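Local coordinates for protein oxalate biosynthetic component 1 (PDB 5IKY) that makes oxalate in quorum sensing-dependent oxalogenesis, acting as a bifunctional enzyme with a serine hydrolase activity and an additional lyase activity, at residues G526-P530 with D531-F535; R550-S553 with A554-L558. All coordinates share one frame; numbering follows the deposited sequence.

Contact 1. Residues G526-P530 with D531-F535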
ATOM      1  N   GLY A 526     -14.166   4.152 -15.037  1.00 46.88           N
ATOM      2  CA  GLY A 526     -14.888   5.376 -14.745  1.00 36.90           C
ATOM      3  C   GLY A 526     -15.331   5.452 -13.295  1.00 56.19           C
ATOM      4  O   GLY A 526     -16.482   5.770 -13.012  1.00 42.80           O
ATOM      5  N   MET A 527     -14.414   5.158 -12.376  1.00 42.09           N
ATOM      6  CA  MET A 527     -14.730   5.143 -10.948  1.00 47.00           C
ATOM      7  C   MET A 527     -13.720   5.927 -10.122  1.00 47.12           C
ATOM      8  O   MET A 527     -13.422   5.553  -8.986  1.00 50.81           O
ATOM      9  CB  MET A 527     -14.782   3.709 -10.417  1.00 42.48           C
ATOM     10  CG  MET A 527     -15.839   2.824 -11.037  1.00 48.55           C
ATOM     11  SD  MET A 527     -15.681   1.137 -10.423  1.00 70.99           S
ATOM     12  CE  MET A 527     -17.103   0.370 -11.190  1.00 66.39           C
ATOM     13  N   SER A 528     -13.188   7.004 -10.686  1.00 46.29           N
ATOM     14  CA  SER A 528     -12.177   7.795  -9.990  1.00 54.15           C
ATOM     15  C   SER A 528     -12.742   8.384  -8.700  1.00 46.99           C
ATOM     16  O   SER A 528     -13.919   8.731  -8.630  1.00 40.49           O
ATOM     17  CB  SER A 528     -11.647   8.906 -10.896  1.00 49.31           C
ATOM     18  OG  SER A 528     -12.689   9.780 -11.292  1.00 78.11           O
ATOM     19  N   ARG A 529     -11.896   8.471  -7.679  1.00 42.45           N
ATOM     20  CA  ARG A 529     -12.287   9.032  -6.389  1.00 36.59           C
ATOM     21  C   ARG A 529     -12.615  10.517  -6.518  1.00 50.94           C
ATOM     22  O   ARG A 529     -12.100  11.190  -7.411  1.00 42.94           O
ATOM     23  CB  ARG A 529     -11.170   8.819  -5.363  1.00 46.43           C
ATOM     24  CG  ARG A 529     -11.070   7.401  -4.828  1.00 41.80           C
ATOM     25  CD  ARG A 529     -12.387   6.955  -4.238  1.00 39.19           C
ATOM     26  NE  ARG A 529     -12.253   5.746  -3.431  1.00 42.36           N
ATOM     27  CZ  ARG A 529     -13.282   5.010  -3.022  1.00 39.67           C
ATOM     28  NH1 ARG A 529     -14.518   5.353  -3.363  1.00 38.50           N
ATOM     29  NH2 ARG A 529     -13.077   3.926  -2.291  1.00 55.64           N
ATOM     30  N   PRO A 530     -13.484  11.033  -5.632  1.00 54.09           N
ATOM     31  CA  PRO A 530     -13.898  12.443  -5.675  1.00 43.80           C
ATOM     32  C   PRO A 530     -12.740  13.444  -5.634  1.00 51.43           C
ATOM     33  O   PRO A 530     -12.771  14.425  -6.379  1.00 60.03           O
ATOM     34  CB  PRO A 530     -14.773  12.584  -4.426  1.00 37.28           C
ATOM     35  CG  PRO A 530     -15.324  11.216  -4.206  1.00 43.79           C
ATOM     36  CD  PRO A 530     -14.229  10.271  -4.613  1.00 36.64           C
ATOM     37  N   ASP A 531     -11.739  13.210  -4.789  1.00 53.14           N
ATOM     38  CA  ASP A 531     -10.632  14.155  -4.662  1.00 52.65           C
ATOM     39  C   ASP A 531      -9.748  14.142  -5.911  1.00 49.36           C
ATOM     40  O   ASP A 531      -9.244  15.184  -6.331  1.00 47.79           O
ATOM     41  CB  ASP A 531      -9.806  13.863  -3.399  1.00 42.43           C
ATOM     42  CG  ASP A 531      -9.132  12.500  -3.431  1.00 68.06           C
ATOM     43  OD1 ASP A 531      -9.682  11.571  -4.059  1.00 65.57           O
ATOM     44  OD2 ASP A 531      -8.054  12.355  -2.812  1.00 58.36           O
ATOM     45  N   VAL A 532      -9.572  12.966  -6.507  1.00 46.31           N
ATOM     46  CA  VAL A 532      -8.857  12.850  -7.775  1.00 42.46           C
ATOM     47  C   VAL A 532      -9.613  13.592  -8.875  1.00 53.24           C
ATOM     48  O   VAL A 532      -9.014  14.278  -9.709  1.00 56.56           O
ATOM     49  CB  VAL A 532      -8.655  11.368  -8.181  1.00 49.97           C
ATOM     50  CG1 VAL A 532      -8.308  11.244  -9.659  1.00 39.37           C
ATOM     51  CG2 VAL A 532      -7.570  10.733  -7.328  1.00 38.23           C
ATOM     52  N   ALA A 533     -10.936  13.467  -8.855  1.00 45.89           N
ATOM     53  CA  ALA A 533     -11.787  14.138  -9.829  1.00 58.20           C
ATOM     54  C   ALA A 533     -11.741  15.652  -9.651  1.00 55.56           C
ATOM     55  O   ALA A 533     -11.762  16.403 -10.628  1.00 49.32           O
ATOM     56  CB  ALA A 533     -13.214  13.637  -9.717  1.00 37.86           C
ATOM     57  N   LEU A 534     -11.676  16.096  -8.400  1.00 48.65           N
ATOM     58  CA  LEU A 534     -11.660  17.523  -8.102  1.00 46.71           C
ATOM     59  C   LEU A 534     -10.366  18.172  -8.584  1.00 54.25           C
ATOM     60  O   LEU A 534     -10.385  19.282  -9.120  1.00 46.19           O
ATOM     61  CB  LEU A 534     -11.848  17.763  -6.603  1.00 49.04           C
ATOM     62  CG  LEU A 534     -12.019  19.231  -6.202  1.00 55.35           C
ATOM     63  CD1 LEU A 534     -13.244  19.825  -6.876  1.00 41.33           C
ATOM     64  CD2 LEU A 534     -12.119  19.367  -4.693  1.00 46.62           C
ATOM     65  N   PHE A 535      -9.247  17.475  -8.405  1.00 48.63           N
ATOM     66  CA  PHE A 535      -7.957  17.977  -8.867  1.00 41.12           C
ATOM     67  C   PHE A 535      -7.913  18.074 -10.392  1.00 45.78           C
ATOM     68  O   PHE A 535      -7.404  19.051 -10.946  1.00 48.83           O
ATOM     69  CB  PHE A 535      -6.814  17.089  -8.368  1.00 47.42           C
ATOM     70  CG  PHE A 535      -5.447  17.630  -8.688  1.00 51.87           C
ATOM     71  CD1 PHE A 535      -4.846  18.570  -7.864  1.00 43.82           C
ATOM     72  CD2 PHE A 535      -4.766  17.207  -9.820  1.00 48.08           C
ATOM     73  CE1 PHE A 535      -3.593  19.077  -8.162  1.00 49.32           C
ATOM     74  CE2 PHE A 535      -3.513  17.711 -10.122  1.00 48.72           C
ATOM     75  CZ  PHE A 535      -2.926  18.645  -9.292  1.00 56.05           C
TER
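Asp-531 folds its carboxylate back over the start of its own helix, and one oxygen, OD1, comes to lie 3.4 Å from CB of Arg-529. The turn at chi1 (63°) sets CG between the backbone N and the carbonyl carbon, which brings OD1 close enough to Val-532 N for a weak, strongly bent hydrogen bond of 2.8 Å. The carboxylate thus sits near the first N-H groups of the helix, where the positive end of the helix dipole would be expected to favour its negative charge. Its other oxygen, OD2, faces the cap-domain side, forming a salt bridge with Arg-696 and a hydrogen bond with Asn-706.

Arg-529 is the N-cap residue, yet its side chain leads away from the helix. A bend at chi2 (-56°) accompanies this course; NE is hydrogen-bonded to Pro-272 O, and it lies 6.4 Å from Asp-531 OD1, with the charged groups not in contact. The start of helix 530-541 therefore lies between the loops holding Pro-272 and Leu-306, on the TIM-barrel side, and Tyr-689, Arg-696 and Asn-706 of the cap-domain range.

Pro-530 follows at the first position of the helix, where the missing N-H breaks no helical hydrogen bond. Its CB lies 3.1 Å from Asp-531 N, and its ring rests against Leu-306. The backbone carbonyls of this corner start the regular pattern. Ala-533 N bonds to Arg-529 O at 2.9 Å, and Leu-534 N bonds to Pro-530 O at 2.8 Å. The methyl CB of Ala-533 rests against both of these acceptors, 3.5 Å from Arg-529 O as from Pro-530 O.

Contact 2. Residues R550-S553 with A554-L558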
ATOM      1  N   ARG A 550       4.730  35.635 -15.180  1.00 75.38           N
ATOM      2  CA  ARG A 550       4.710  36.930 -15.850  1.00 67.11           C
ATOM      3  C   ARG A 550       3.492  37.079 -16.755  1.00 74.53           C
ATOM      4  O   ARG A 550       3.163  38.185 -17.184  1.00 83.62           O
ATOM      5  CB  ARG A 550       5.991  37.125 -16.669  1.00 65.06           C
ATOM      6  CG  ARG A 550       7.232  37.412 -15.841  1.00 76.03           C
ATOM      7  CD  ARG A 550       8.495  37.411 -16.697  1.00103.24           C
ATOM      8  NE  ARG A 550       9.131  36.095 -16.743  1.00117.37           N
ATOM      9  CZ  ARG A 550       9.107  35.283 -17.796  1.00111.20           C
ATOM     10  NH1 ARG A 550       8.474  35.647 -18.904  1.00105.72           N
ATOM     11  NH2 ARG A 550       9.716  34.105 -17.741  1.00 97.78           N
ATOM     12  N   LEU A 551       2.820  35.967 -17.038  1.00 59.21           N
ATOM     13  CA  LEU A 551       1.757  35.958 -18.039  1.00 66.33           C
ATOM     14  C   LEU A 551       0.367  35.698 -17.471  1.00 57.46           C
ATOM     15  O   LEU A 551      -0.602  35.601 -18.223  1.00 82.22           O
ATOM     16  CB  LEU A 551       2.059  34.909 -19.113  1.00 73.17           C
ATOM     17  CG  LEU A 551       3.385  35.051 -19.863  1.00 65.30           C
ATOM     18  CD1 LEU A 551       3.448  34.057 -21.013  1.00 68.09           C
ATOM     19  CD2 LEU A 551       3.559  36.471 -20.368  1.00 60.83           C
ATOM     20  N   VAL A 552       0.263  35.583 -16.152  1.00 57.10           N
ATOM     21  CA  VAL A 552      -1.026  35.311 -15.525  1.00 58.87           C
ATOM     22  C   VAL A 552      -1.060  35.826 -14.084  1.00 67.74           C
ATOM     23  O   VAL A 552      -0.055  35.787 -13.371  1.00 69.08           O
ATOM     24  CB  VAL A 552      -1.356  33.797 -15.564  1.00 63.04           C
ATOM     25  CG1 VAL A 552      -0.401  33.011 -14.680  1.00 61.16           C
ATOM     26  CG2 VAL A 552      -2.801  33.545 -15.161  1.00 60.12           C
ATOM     27  N   SER A 553      -2.218  36.331 -13.669  1.00 67.87           N
ATOM     28  CA  SER A 553      -2.380  36.889 -12.330  1.00 60.62           C
ATOM     29  C   SER A 553      -3.074  35.902 -11.406  1.00 60.07           C
ATOM     30  O   SER A 553      -3.770  34.995 -11.863  1.00 56.80           O
ATOM     31  CB  SER A 553      -3.177  38.192 -12.382  1.00 65.38           C
ATOM     32  OG  SER A 553      -4.536  37.939 -12.693  1.00 74.27           O
ATOM     33  N   ALA A 554      -2.887  36.091 -10.104  1.00 63.11           N
ATOM     34  CA  ALA A 554      -3.521  35.234  -9.108  1.00 59.14           C
ATOM     35  C   ALA A 554      -5.039  35.396  -9.123  1.00 58.99           C
ATOM     36  O   ALA A 554      -5.776  34.429  -8.924  1.00 55.86           O
ATOM     37  CB  ALA A 554      -2.970  35.532  -7.732  1.00 55.24           C
ATOM     38  N   ASP A 555      -5.500  36.620  -9.361  1.00 54.95           N
ATOM     39  CA  ASP A 555      -6.930  36.896  -9.442  1.00 70.96           C
ATOM     40  C   ASP A 555      -7.590  36.096 -10.561  1.00 71.18           C
ATOM     41  O   ASP A 555      -8.692  35.573 -10.394  1.00 64.42           O
ATOM     42  CB  ASP A 555      -7.179  38.391  -9.652  1.00 76.91           C
ATOM     43  CG  ASP A 555      -6.974  39.197  -8.386  1.00107.36           C
ATOM     44  OD1 ASP A 555      -7.025  38.602  -7.287  1.00117.30           O
ATOM     45  OD2 ASP A 555      -6.767  40.425  -8.487  1.00113.65           O
ATOM     46  N   THR A 556      -6.908  36.004 -11.698  1.00 70.72           N
ATOM     47  CA  THR A 556      -7.415  35.243 -12.833  1.00 59.33           C
ATOM     48  C   THR A 556      -7.471  33.755 -12.499  1.00 51.48           C
ATOM     49  O   THR A 556      -8.456  33.077 -12.797  1.00 64.72           O
ATOM     50  CB  THR A 556      -6.550  35.461 -14.091  1.00 58.49           C
ATOM     51  OG1 THR A 556      -6.505  36.858 -14.403  1.00 69.27           O
ATOM     52  CG2 THR A 556      -7.123  34.702 -15.275  1.00 52.63           C
ATOM     53  N   ILE A 557      -6.413  33.254 -11.869  1.00 57.86           N
ATOM     54  CA  ILE A 557      -6.354  31.857 -11.452  1.00 57.07           C
ATOM     55  C   ILE A 557      -7.458  31.538 -10.448  1.00 53.30           C
ATOM     56  O   ILE A 557      -8.173  30.545 -10.591  1.00 58.09           O
ATOM     57  CB  ILE A 557      -4.988  31.514 -10.831  1.00 54.93           C
ATOM     58  CG1 ILE A 557      -3.869  31.751 -11.847  1.00 61.30           C
ATOM     59  CG2 ILE A 557      -4.968  30.077 -10.342  1.00 49.42           C
ATOM     60  CD1 ILE A 557      -2.479  31.533 -11.286  1.00 61.33           C
ATOM     61  N   LEU A 558      -7.593  32.391  -9.437  1.00 63.78           N
ATOM     62  CA  LEU A 558      -8.630  32.230  -8.424  1.00 64.29           C
ATOM     63  C   LEU A 558     -10.024  32.295  -9.038  1.00 63.90           C
ATOM     64  O   LEU A 558     -10.934  31.587  -8.608  1.00 75.80           O
ATOM     65  CB  LEU A 558      -8.489  33.296  -7.337  1.00 59.08           C
ATOM     66  CG  LEU A 558      -7.339  33.096  -6.349  1.00 64.43           C
ATOM     67  CD1 LEU A 558      -7.240  34.275  -5.394  1.00 62.98           C
ATOM     68  CD2 LEU A 558      -7.522  31.793  -5.589  1.00 50.21           C
TER
HETATM   69  O   HOH W   1      -4.077  37.053 -15.725  1.00 63.71           O
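With chi1 of Val-552 at 67°, its CG2 branch stands anti to the backbone N and extends along the first turn of the helix, while Ile-557 turns CG1 beside its own backbone N (chi1 -60°) to meet it. The two branches touch at 3.9 Å between Val-552 CG2 and Ile-557 CG1, the side chains crossing at about a right angle. Leu-721 of helix 715-734 packs on both.

Ser-553 lies between these partners in sequence, at the N-cap. Its carbonyl O accepts a fairly straight hydrogen bond of 3.2 Å from Ile-557 N, and CG1 of Ile-557 also lies 3.2 Å from that Ser-553 O, so the isoleucine covers the acceptor it is bonded to. On the other flank, Ser-553 OG lies 2.8 Å from Thr-556 OG1. A water ties the same two residues together: it accepts a hydrogen bond from Ser-553 N at 2.9 Å and is bonded to Thr-556 OG1 at 2.8 Å. The threonine side chain thus reaches the N-cap amide through water, where in a classical capping box the residue three positions on would bond to it directly.

The apolar pair that brackets this corner, one residue before the N-cap and four after it, is a hydrophobic staple, here marking the start of helix 554-560 in the cap domain.

In the fold
Contacts 1 and 2 are successive helix starts, at the first turns of helix 530-541 and helix 554-560. Their centres are 25 Å apart and their nearest atoms about 11 Å, so they do not touch. Helix 682-690 connects them indirectly: Leu-534 packs on its Tyr-689, and Leu-558 on its Pro-683 and Leu-687. The centre of contact 1 is about 19 Å from the centre of the chain, that of contact 2 about 37 Å; contact 1 also borders the barrel-side loops, whereas contact 2 sits farther out within the cap domain. Neither supplies a ligand to the magnesium ion, which His-227 and Glu-477 bind in the barrel part of the chain.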